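Local structure of bacterial leucyl aminopeptidase (Legionella pneumophila, 6ESL) at residues Tyr113-Ala124 and Val384-Glu393; Trp298-Ser309 and Pro345-Phe354. The protein probably removes N-terminal amino acids, preferring leucine, from peptides as a secreted zinc-dependent aminopeptidase of family M28 that helps the bacterium acquire nutrients during infection of amoebas. All coordinates share one frame; numbering follows the deposited sequence.

Interaction 1: residues Tyr113-Ala124 and Val384-Glu393; sequences YEIKHEEEVNAA and VAFAIELASE
Glu389, near the C-terminal end of helix 384-391, turns its carboxylate onto the backbone just ahead of helix 118-124. Glu389 OE1 takes Lys116 N at 2.9 Å and Glu389 OE2 takes His117 N at 2.8 Å, both on the syn side. The first bond is nearly straight (167°); the second is more bent. The bend at chi2 (-77°) brings the carboxylate round to these amides, and Tyr319 OH holds OE2 as well.

The two helices run roughly antiparallel, with axes 9.4 Å apart, and pack closely around Ala124, near the end of the shorter helix. There Ala124 CB presses on Ile388 CD1 at 3.4 Å, tighter than usual for carbons, and also meets Val384 CG1. One turn back toward the start of helix 118-124, Val121 CG1 lies 3.7 Å from Ala385 CB. Helix 220-239 backs this apolar part.

His117, the N-cap residue, is firmly held: Ser392 CB sits over one ring face, and His117 NE2 donates in the ring plane to Glu393 OE1 (2.7 Å), although it meets that carboxylate from well above the carboxylate's plane. The looser part is the exposed rim, where Lys116 NZ reaches Glu393 OE2 only at a long 3.6 Å and Glu114 OE1 joins the network, also at long range. The nearby Glu393 and Glu389 carboxylates may favour the protonated form of His117, an effect perhaps partly offset by the helix start.

Interaction 2: residues Trp298-Ser309 and Pro345-Phe354; sequences WVFTDYTDRDLS and PAAFPCETSF
Phe300 O is gripped twice: Thr304 OG1 donates to it at 2.9 Å, and so does a water at 2.8 Å. That water also donates to Ser309 OG and accepts from Phe348 N, bridging the strands where they part. Past this water the two segments meet again, and Asp305 N bonds Ala346 O (2.8 Å) almost straight. Asp305 then caps helix 306-320 through OD2, which takes Leu308 N on its anti side; CG, placed opposite the backbone N (chi1 -178°), lies beside Pro345.

Strands 297-300 and 346-350 are antiparallel neighbours in the mixed sheet of the M28 peptidase fold. Trp298 and Cys350 form a hydrogen-bonded pair and Val299 and Pro349 a non-hydrogen-bonded one, with Phe300 N bonding Phe348 O further on. On the Trp298 side the chain after Cys350 folds over the indole: the Thr352-Ser353 peptide lies on one face, and Ser353 CB sits 3.5 Å from the centroid of the six-membered ring.

The Phe300 and Phe348 side chains run alongside each other in a common direction, their ring planes 32° apart in an oblique pairing. Cys350 CB touches Phe300 CE1 at 3.4 Å. Thr352 O, buried and without a partner in the model, looks onto the edge of the Phe300 ring.

The centres of interactions 1 and 2 are 19 Å apart, yet the two touch directly. Tyr113 bridges them: its CE2 lies 3.8 Å from Leu308 N and its OH 3.8 Å from Pro345 CB. Phe386 CE1, on helix 373-391, meets Leu308 CD1 at 3.7 Å. Helix 306-320, which starts in interaction 2, also sends Tyr311 and Tyr319 to interaction 1. Strand 346-350 and helix 373-391 are consecutive elements of the chain. Interaction 2 is the one near the active site: the Phe348 side chain is about 7 Å from a zinc ion, stacks on His336 and touches Asp284, which binds zinc together with His209 and Asp222.

Interaction 1: residues Tyr113-Ala124 and Val384-Glu393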
loop_
_atom_site.group_PDB
_atom_site.type_symbol
_atom_site.label_atom_id
_atom_site.label_comp_id
_atom_site.label_asym_id
_atom_site.label_seq_id
_atom_site.Cartn_x
_atom_site.Cartn_y
_atom_site.Cartn_z
ATOM N N TYR B 113 11.209 -4.732 -6.401
ATOM C CA TYR B 113 10.603 -5.894 -6.984
ATOM C C TYR B 113 10.307 -5.442 -8.406
ATOM O O TYR B 113 9.658 -4.447 -8.610
ATOM C CB TYR B 113 9.315 -6.297 -6.243
ATOM C CG TYR B 113 9.462 -6.668 -4.789
ATOM C CD1 TYR B 113 10.137 -7.799 -4.402
ATOM C CD2 TYR B 113 8.909 -5.898 -3.803
ATOM C CE1 TYR B 113 10.273 -8.127 -3.078
ATOM C CE2 TYR B 113 9.040 -6.215 -2.479
ATOM C CZ TYR B 113 9.722 -7.334 -2.114
ATOM O OH TYR B 113 9.860 -7.645 -0.805
ATOM N N GLU B 114 10.751 -6.191 -9.396
ATOM C CA GLU B 114 10.527 -5.789 -10.778
ATOM C C GLU B 114 10.166 -6.974 -11.601
ATOM O O GLU B 114 10.399 -8.094 -11.203
ATOM C CB GLU B 114 11.797 -5.157 -11.387
ATOM C CG GLU B 114 12.455 -4.076 -10.513
ATOM C CD GLU B 114 13.698 -3.447 -11.159
ATOM O OE1 GLU B 114 14.833 -3.985 -11.087
ATOM O OE2 GLU B 114 13.513 -2.348 -11.716
ATOM N N ILE B 115 9.626 -6.683 -12.753
ATOM C CA ILE B 115 9.272 -7.672 -13.771
ATOM C C ILE B 115 10.410 -7.681 -14.816
ATOM O O ILE B 115 10.620 -6.685 -15.496
ATOM C CB ILE B 115 7.931 -7.270 -14.463
ATOM C CG1 ILE B 115 6.792 -7.365 -13.388
ATOM C CG2 ILE B 115 7.761 -8.036 -15.777
ATOM C CD1 ILE B 115 5.426 -6.800 -13.691
ATOM N N LYS B 116 11.162 -8.774 -14.843
ATOM C CA LYS B 116 12.360 -8.940 -15.665
ATOM C C LYS B 116 12.466 -10.294 -16.204
ATOM O O LYS B 116 13.536 -10.654 -16.645
ATOM C CB LYS B 116 13.608 -8.812 -14.830
ATOM C CG LYS B 116 13.780 -7.536 -14.042
ATOM C CD LYS B 116 15.087 -7.657 -13.282
ATOM C CE LYS B 116 15.700 -6.300 -12.958
ATOM N NZ LYS B 116 17.175 -6.264 -13.220
ATOM N N HIS B 117 11.426 -11.118 -16.154
ATOM C CA HIS B 117 11.547 -12.509 -16.598
ATOM C C HIS B 117 10.337 -12.909 -17.400
ATOM O O HIS B 117 9.832 -14.013 -17.265
ATOM C CB HIS B 117 11.796 -13.450 -15.399
ATOM C CG HIS B 117 13.095 -13.189 -14.720
ATOM N ND1 HIS B 117 14.271 -13.765 -15.134
ATOM C CD2 HIS B 117 13.432 -12.340 -13.729
ATOM C CE1 HIS B 117 15.272 -13.323 -14.402
ATOM N NE2 HIS B 117 14.796 -12.457 -13.546
ATOM N N GLU B 118 9.884 -11.984 -18.254
ATOM C CA GLU B 118 8.728 -12.215 -19.119
ATOM C C GLU B 118 8.707 -13.489 -19.865
ATOM O O GLU B 118 7.704 -14.176 -19.809
ATOM C CB GLU B 118 8.556 -11.091 -20.128
ATOM C CG GLU B 118 7.786 -9.969 -19.493
ATOM C CD GLU B 118 7.505 -8.845 -20.421
ATOM O OE1 GLU B 118 6.733 -9.114 -21.372
ATOM O OE2 GLU B 118 8.039 -7.737 -20.161
ATOM N N GLU B 119 9.774 -13.800 -20.609
ATOM C CA GLU B 119 9.709 -14.994 -21.444
ATOM C C GLU B 119 9.575 -16.273 -20.625
ATOM O O GLU B 119 8.721 -17.105 -20.964
ATOM C CB GLU B 119 10.890 -15.112 -22.438
ATOM C CG GLU B 119 10.886 -14.032 -23.524
ATOM C CD GLU B 119 12.089 -14.118 -24.446
ATOM O OE1 GLU B 119 13.034 -14.898 -24.131
ATOM O OE2 GLU B 119 12.077 -13.440 -25.501
ATOM N N GLU B 120 10.357 -16.406 -19.556
ATOM C CA GLU B 120 10.296 -17.587 -18.698
ATOM C C GLU B 120 8.933 -17.737 -18.018
ATOM O O GLU B 120 8.398 -18.842 -17.927
ATOM C CB GLU B 120 11.403 -17.538 -17.643
ATOM C CG GLU B 120 11.399 -18.716 -16.683
ATOM C CD GLU B 120 12.505 -18.629 -15.650
ATOM O OE1 GLU B 120 13.295 -17.665 -15.703
ATOM O OE2 GLU B 120 12.583 -19.527 -14.784
ATOM N N VAL B 121 8.375 -16.625 -17.543
ATOM C CA VAL B 121 7.041 -16.644 -16.880
ATOM C C VAL B 121 5.938 -17.031 -17.866
ATOM O O VAL B 121 5.137 -17.960 -17.633
ATOM C CB VAL B 121 6.690 -15.253 -16.290
ATOM C CG1 VAL B 121 5.247 -15.245 -15.798
ATOM C CG2 VAL B 121 7.616 -14.891 -15.130
ATOM N N ASN B 122 5.947 -16.369 -19.022
ATOM C CA ASN B 122 4.893 -16.588 -20.021
ATOM C C ASN B 122 4.898 -17.982 -20.557
ATOM O O ASN B 122 3.832 -18.537 -20.797
ATOM C CB ASN B 122 4.905 -15.515 -21.136
ATOM C CG ASN B 122 4.194 -14.231 -20.685
ATOM O OD1 ASN B 122 3.120 -14.295 -20.082
ATOM N ND2 ASN B 122 4.803 -13.089 -20.910
ATOM N N ALA B 123 6.080 -18.577 -20.657
ATOM C CA ALA B 123 6.186 -20.007 -21.052
ATOM C C ALA B 123 5.711 -20.936 -19.971
ATOM O O ALA B 123 5.012 -21.939 -20.238
ATOM C CB ALA B 123 7.636 -20.351 -21.442
ATOM N N ALA B 124 6.098 -20.636 -18.723
ATOM C CA ALA B 124 5.618 -21.442 -17.596
ATOM C C ALA B 124 4.088 -21.351 -17.443
ATOM O O ALA B 124 3.462 -22.363 -17.133
ATOM C CB ALA B 124 6.302 -21.029 -16.308
ATOM N N VAL B 384 3.001 -19.095 -9.854
ATOM C CA VAL B 384 4.103 -19.404 -10.811
ATOM C C VAL B 384 4.903 -18.151 -11.156
ATOM O O VAL B 384 6.144 -18.153 -11.125
ATOM C CB VAL B 384 3.624 -20.105 -12.105
ATOM C CG1 VAL B 384 4.724 -20.209 -13.188
ATOM C CG2 VAL B 384 3.170 -21.481 -11.766
ATOM N N ALA B 385 4.195 -17.058 -11.424
ATOM C CA ALA B 385 4.884 -15.824 -11.829
ATOM C C ALA B 385 5.687 -15.225 -10.665
ATOM O O ALA B 385 6.816 -14.770 -10.866
ATOM C CB ALA B 385 3.886 -14.832 -12.375
ATOM N N PHE B 386 5.118 -15.195 -9.464
ATOM C CA PHE B 386 5.788 -14.778 -8.274
ATOM C C PHE B 386 7.066 -15.602 -8.003
ATOM O O PHE B 386 8.132 -15.063 -7.773
ATOM C CB PHE B 386 4.777 -14.968 -7.096
ATOM C CG PHE B 386 5.223 -14.482 -5.764
ATOM C CD1 PHE B 386 4.962 -13.151 -5.386
ATOM C CD2 PHE B 386 5.812 -15.333 -4.832
ATOM C CE1 PHE B 386 5.337 -12.673 -4.113
ATOM C CE2 PHE B 386 6.188 -14.857 -3.562
ATOM C CZ PHE B 386 5.958 -13.524 -3.220
ATOM N N ALA B 387 6.952 -16.920 -8.114
ATOM C CA ALA B 387 8.120 -17.789 -7.899
ATOM C C ALA B 387 9.221 -17.468 -8.902
ATOM O O ALA B 387 10.371 -17.140 -8.505
ATOM C CB ALA B 387 7.733 -19.254 -8.027
ATOM N N ILE B 388 8.870 -17.504 -10.173
ATOM C CA ILE B 388 9.902 -17.362 -11.205
ATOM C C ILE B 388 10.520 -15.965 -11.160
ATOM O O ILE B 388 11.734 -15.848 -11.174
ATOM C CB ILE B 388 9.370 -17.753 -12.604
ATOM C CG1 ILE B 388 9.086 -19.255 -12.681
ATOM C CG2 ILE B 388 10.330 -17.310 -13.691
ATOM C CD1 ILE B 388 8.245 -19.664 -13.854
ATOM N N GLU B 389 9.732 -14.898 -11.064
ATOM C CA GLU B 389 10.330 -13.572 -10.998
ATOM C C GLU B 389 11.256 -13.389 -9.806
ATOM O O GLU B 389 12.355 -12.871 -9.973
ATOM C CB GLU B 389 9.286 -12.429 -10.932
ATOM C CG GLU B 389 8.605 -12.179 -12.274
ATOM C CD GLU B 389 9.493 -11.385 -13.268
ATOM O OE1 GLU B 389 10.518 -10.789 -12.796
ATOM O OE2 GLU B 389 9.160 -11.401 -14.508
ATOM N N LEU B 390 10.805 -13.779 -8.603
ATOM C CA LEU B 390 11.567 -13.426 -7.416
ATOM C C LEU B 390 12.748 -14.399 -7.156
ATOM O O LEU B 390 13.779 -14.003 -6.603
ATOM C CB LEU B 390 10.649 -13.331 -6.212
ATOM C CG LEU B 390 9.576 -12.209 -6.326
ATOM C CD1 LEU B 390 8.699 -12.192 -5.111
ATOM C CD2 LEU B 390 10.193 -10.850 -6.521
ATOM N N ALA B 391 12.591 -15.649 -7.562
ATOM C CA ALA B 391 13.615 -16.673 -7.328
ATOM C C ALA B 391 14.719 -16.579 -8.365
ATOM O O ALA B 391 15.790 -17.151 -8.151
ATOM C CB ALA B 391 13.006 -18.068 -7.313
ATOM N N SER B 392 14.466 -15.868 -9.471
ATOM C CA SER B 392 15.473 -15.655 -10.518
ATOM C C SER B 392 16.295 -14.419 -10.275
ATOM O O SER B 392 17.157 -14.158 -11.068
ATOM C CB SER B 392 14.822 -15.556 -11.905
ATOM O OG SER B 392 14.021 -16.676 -12.176
ATOM N N GLU B 393 16.029 -13.654 -9.224
ATOM C CA GLU B 393 16.840 -12.452 -8.851
ATOM C C GLU B 393 17.575 -12.575 -7.499
ATOM O O GLU B 393 18.303 -11.648 -7.112
ATOM C CB GLU B 393 15.975 -11.182 -8.792
ATOM C CG GLU B 393 15.356 -10.782 -10.110
ATOM C CD GLU B 393 16.364 -10.410 -11.174
ATOM O OE1 GLU B 393 16.667 -11.279 -12.027
ATOM O OE2 GLU B 393 16.827 -9.238 -11.158
ATOM O OXT GLU B 393 17.451 -13.562 -6.762
#

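Interaction 2: residues Trp298-Ser309 and Pro345-Phe354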
loop_
_atom_site.group_PDB
_atom_site.type_symbol
_atom_site.label_atom_id
_atom_site.label_comp_id
_atom_site.label_asym_id
_atom_site.label_seq_id
_atom_site.Cartn_x
_atom_site.Cartn_y
_atom_site.Cartn_z
ATOM N N TRP B 298 -8.122 -9.678 -5.799
ATOM C CA TRP B 298 -8.104 -8.746 -4.673
ATOM C C TRP B 298 -6.782 -8.847 -3.927
ATOM O O TRP B 298 -6.351 -9.927 -3.595
ATOM C CB TRP B 298 -9.307 -9.031 -3.766
ATOM C CG TRP B 298 -10.577 -8.680 -4.427
ATOM C CD1 TRP B 298 -11.315 -9.507 -5.297
ATOM C CD2 TRP B 298 -11.343 -7.462 -4.310
ATOM N NE1 TRP B 298 -12.438 -8.842 -5.705
ATOM C CE2 TRP B 298 -12.506 -7.618 -5.090
ATOM C CE3 TRP B 298 -11.206 -6.301 -3.558
ATOM C CZ2 TRP B 298 -13.454 -6.643 -5.214
ATOM C CZ3 TRP B 298 -12.228 -5.318 -3.646
ATOM C CH2 TRP B 298 -13.316 -5.510 -4.452
ATOM N N VAL B 299 -6.159 -7.710 -3.629
ATOM C CA VAL B 299 -4.955 -7.663 -2.858
ATOM C C VAL B 299 -5.337 -7.136 -1.501
ATOM O O VAL B 299 -5.913 -5.993 -1.393
ATOM C CB VAL B 299 -3.883 -6.782 -3.581
ATOM C CG1 VAL B 299 -2.621 -6.589 -2.757
ATOM C CG2 VAL B 299 -3.428 -7.455 -4.861
ATOM N N PHE B 300 -5.023 -7.900 -0.452
ATOM C CA PHE B 300 -5.332 -7.550 0.910
ATOM C C PHE B 300 -4.240 -6.657 1.512
ATOM O O PHE B 300 -3.081 -6.900 1.399
ATOM C CB PHE B 300 -5.711 -8.737 1.795
ATOM C CG PHE B 300 -7.115 -9.142 1.580
ATOM C CD1 PHE B 300 -7.509 -9.678 0.334
ATOM C CD2 PHE B 300 -8.123 -8.750 2.435
ATOM C CE1 PHE B 300 -8.869 -9.916 0.017
ATOM C CE2 PHE B 300 -9.498 -8.981 2.130
ATOM C CZ PHE B 300 -9.852 -9.634 0.963
ATOM N N THR B 301 -4.698 -5.515 2.007
ATOM C CA THR B 301 -3.821 -4.489 2.544
ATOM C C THR B 301 -3.560 -4.497 4.054
ATOM O O THR B 301 -2.745 -3.707 4.534
ATOM C CB THR B 301 -4.312 -3.104 2.091
ATOM O OG1 THR B 301 -5.577 -2.828 2.700
ATOM C CG2 THR B 301 -4.484 -3.089 0.574
ATOM N N ASP B 302 -4.236 -5.371 4.801
ATOM C CA ASP B 302 -3.995 -5.448 6.249
ATOM C C ASP B 302 -3.106 -6.691 6.512
ATOM O O ASP B 302 -3.318 -7.760 5.923
ATOM C CB ASP B 302 -5.204 -5.269 7.139
ATOM C CG ASP B 302 -6.151 -6.395 7.048
ATOM O OD1 ASP B 302 -6.042 -7.189 6.093
ATOM O OD2 ASP B 302 -7.012 -6.476 7.941
ATOM N N TYR B 303 -2.106 -6.496 7.382
ATOM C CA TYR B 303 -1.108 -7.500 7.805
ATOM C C TYR B 303 -0.238 -8.014 6.678
ATOM O O TYR B 303 0.188 -9.170 6.666
ATOM C CB TYR B 303 -1.774 -8.627 8.600
ATOM C CG TYR B 303 -2.574 -8.002 9.722
ATOM C CD1 TYR B 303 -1.967 -7.605 10.922
ATOM C CD2 TYR B 303 -3.950 -7.752 9.601
ATOM C CE1 TYR B 303 -2.699 -7.013 11.921
ATOM C CE2 TYR B 303 -4.664 -7.188 10.638
ATOM C CZ TYR B 303 -4.035 -6.793 11.778
ATOM O OH TYR B 303 -4.803 -6.233 12.774
ATOM N N THR B 304 0.070 -7.111 5.756
ATOM C CA THR B 304 0.853 -7.476 4.599
ATOM C C THR B 304 1.886 -6.333 4.303
ATOM O O THR B 304 1.665 -5.213 4.676
ATOM C CB THR B 304 0.004 -7.603 3.338
ATOM O OG1 THR B 304 -0.773 -6.444 3.101
ATOM C CG2 THR B 304 -0.968 -8.848 3.403
ATOM N N ASP B 305 2.908 -6.677 3.563
ATOM C CA ASP B 305 3.965 -5.784 3.152
ATOM C C ASP B 305 3.464 -4.964 2.015
ATOM O O ASP B 305 3.008 -5.465 1.006
ATOM C CB ASP B 305 5.204 -6.546 2.743
ATOM C CG ASP B 305 6.355 -5.640 2.341
ATOM O OD1 ASP B 305 6.923 -5.045 3.263
ATOM O OD2 ASP B 305 6.673 -5.509 1.094
ATOM N N ARG B 306 3.587 -3.659 2.186
ATOM C CA ARG B 306 3.152 -2.716 1.184
ATOM C C ARG B 306 3.825 -2.851 -0.159
ATOM O O ARG B 306 3.125 -2.939 -1.194
ATOM C CB ARG B 306 3.293 -1.280 1.771
ATOM C CG ARG B 306 3.110 -0.172 0.722
ATOM C CD ARG B 306 3.117 1.185 1.371
ATOM N NE ARG B 306 2.371 2.127 0.508
ATOM C CZ ARG B 306 2.121 3.405 0.840
ATOM N NH1 ARG B 306 2.515 3.903 2.031
ATOM N NH2 ARG B 306 1.516 4.199 -0.026
ATOM N N ASP B 307 5.155 -2.883 -0.227
ATOM C CA ASP B 307 5.818 -3.055 -1.509
ATOM C C ASP B 307 5.535 -4.396 -2.168
ATOM O O ASP B 307 5.346 -4.480 -3.347
ATOM C CB ASP B 307 7.331 -2.840 -1.423
ATOM C CG ASP B 307 7.710 -1.396 -1.166
ATOM O OD1 ASP B 307 6.866 -0.488 -1.328
ATOM O OD2 ASP B 307 8.878 -1.169 -0.800
ATOM N N LEU B 308 5.508 -5.484 -1.378
ATOM C CA LEU B 308 5.253 -6.797 -2.020
ATOM C C LEU B 308 3.816 -6.873 -2.568
ATOM O O LEU B 308 3.581 -7.439 -3.639
ATOM C CB LEU B 308 5.539 -7.925 -1.019
ATOM C CG LEU B 308 5.490 -9.345 -1.625
ATOM C CD1 LEU B 308 6.591 -9.526 -2.624
ATOM C CD2 LEU B 308 5.586 -10.381 -0.512
ATOM N N SER B 309 2.877 -6.259 -1.860
ATOM C CA SER B 309 1.455 -6.193 -2.253
ATOM C C SER B 309 1.278 -5.429 -3.540
ATOM O O SER B 309 0.624 -5.910 -4.520
ATOM C CB SER B 309 0.576 -5.612 -1.165
ATOM O OG SER B 309 0.684 -6.323 0.062
ATOM N N PRO B 345 8.539 -9.884 4.628
ATOM C CA PRO B 345 7.592 -9.362 3.652
ATOM C C PRO B 345 6.604 -10.456 3.138
ATOM O O PRO B 345 7.056 -11.507 2.743
ATOM C CB PRO B 345 8.510 -8.848 2.531
ATOM C CG PRO B 345 9.763 -8.415 3.258
ATOM C CD PRO B 345 9.921 -9.604 4.183
ATOM N N ALA B 346 5.300 -10.187 3.247
ATOM C CA ALA B 346 4.275 -11.158 2.981
ATOM C C ALA B 346 3.085 -10.507 2.351
ATOM O O ALA B 346 2.755 -9.332 2.642
ATOM C CB ALA B 346 3.871 -11.876 4.263
ATOM N N ALA B 347 2.450 -11.225 1.458
ATOM C CA ALA B 347 1.331 -10.656 0.685
ATOM C C ALA B 347 0.255 -11.724 0.519
ATOM O O ALA B 347 0.573 -12.928 0.598
ATOM C CB ALA B 347 1.795 -10.195 -0.664
ATOM N N PHE B 348 -0.976 -11.240 0.257
ATOM C CA PHE B 348 -2.176 -12.061 0.276
ATOM C C PHE B 348 -3.150 -11.574 -0.843
ATOM O O PHE B 348 -3.960 -10.648 -0.648
ATOM C CB PHE B 348 -2.834 -12.040 1.650
ATOM C CG PHE B 348 -4.117 -12.809 1.759
ATOM C CD1 PHE B 348 -4.365 -13.941 1.015
ATOM C CD2 PHE B 348 -5.107 -12.404 2.623
ATOM C CE1 PHE B 348 -5.623 -14.589 1.106
ATOM C CE2 PHE B 348 -6.341 -13.076 2.749
ATOM C CZ PHE B 348 -6.571 -14.212 2.023
ATOM N N PRO B 349 -3.084 -12.224 -2.017
ATOM C CA PRO B 349 -4.121 -12.019 -2.989
ATOM C C PRO B 349 -5.289 -12.989 -2.751
ATOM O O PRO B 349 -5.039 -14.108 -2.265
ATOM C CB PRO B 349 -3.430 -12.380 -4.281
ATOM C CG PRO B 349 -2.443 -13.475 -3.881
ATOM C CD PRO B 349 -2.128 -13.276 -2.433
ATOM N N CYS B 350 -6.520 -12.582 -3.070
ATOM C CA CYS B 350 -7.698 -13.368 -2.732
ATOM C C CYS B 350 -8.823 -13.211 -3.710
ATOM O O CYS B 350 -8.858 -12.322 -4.539
ATOM C CB CYS B 350 -8.142 -13.038 -1.249
ATOM S SG CYS B 350 -9.459 -14.025 -0.507
ATOM N N GLU B 351 -9.665 -14.210 -3.698
ATOM C CA GLU B 351 -10.721 -14.397 -4.689
ATOM C C GLU B 351 -11.808 -13.333 -4.687
ATOM O O GLU B 351 -12.423 -13.073 -5.743
ATOM C CB GLU B 351 -11.410 -15.764 -4.501
ATOM C CG GLU B 351 -12.101 -15.881 -3.108
ATOM C CD GLU B 351 -12.701 -17.247 -2.761
ATOM O OE1 GLU B 351 -12.267 -18.226 -3.357
ATOM O OE2 GLU B 351 -13.608 -17.270 -1.892
ATOM N N THR B 352 -12.070 -12.732 -3.537
ATOM C CA THR B 352 -13.078 -11.704 -3.397
ATOM C C THR B 352 -12.603 -10.640 -2.414
ATOM O O THR B 352 -11.647 -10.820 -1.662
ATOM C CB THR B 352 -14.417 -12.219 -2.803
ATOM O OG1 THR B 352 -14.177 -12.719 -1.496
ATOM C CG2 THR B 352 -14.995 -13.399 -3.556
ATOM N N SER B 353 -13.349 -9.572 -2.350
ATOM C CA SER B 353 -13.190 -8.673 -1.209
ATOM C C SER B 353 -13.692 -9.358 0.055
ATOM O O SER B 353 -14.426 -10.362 0.027
ATOM C CB SER B 353 -14.026 -7.375 -1.418
ATOM O OG SER B 353 -15.438 -7.703 -1.284
ATOM N N PHE B 354 -13.388 -8.727 1.160
ATOM C CA PHE B 354 -13.902 -9.132 2.478
ATOM C C PHE B 354 -15.421 -9.016 2.591
ATOM O O PHE B 354 -16.102 -9.985 2.997
ATOM C CB PHE B 354 -13.252 -8.331 3.611
ATOM C CG PHE B 354 -13.761 -8.763 4.966
ATOM C CD1 PHE B 354 -13.341 -10.000 5.533
ATOM C CD2 PHE B 354 -14.729 -7.968 5.647
ATOM C CE1 PHE B 354 -13.839 -10.437 6.724
ATOM C CE2 PHE B 354 -15.244 -8.417 6.878
ATOM C CZ PHE B 354 -14.797 -9.647 7.405
HETATM O O HOH W 1 -1.219 -8.391 -0.102
#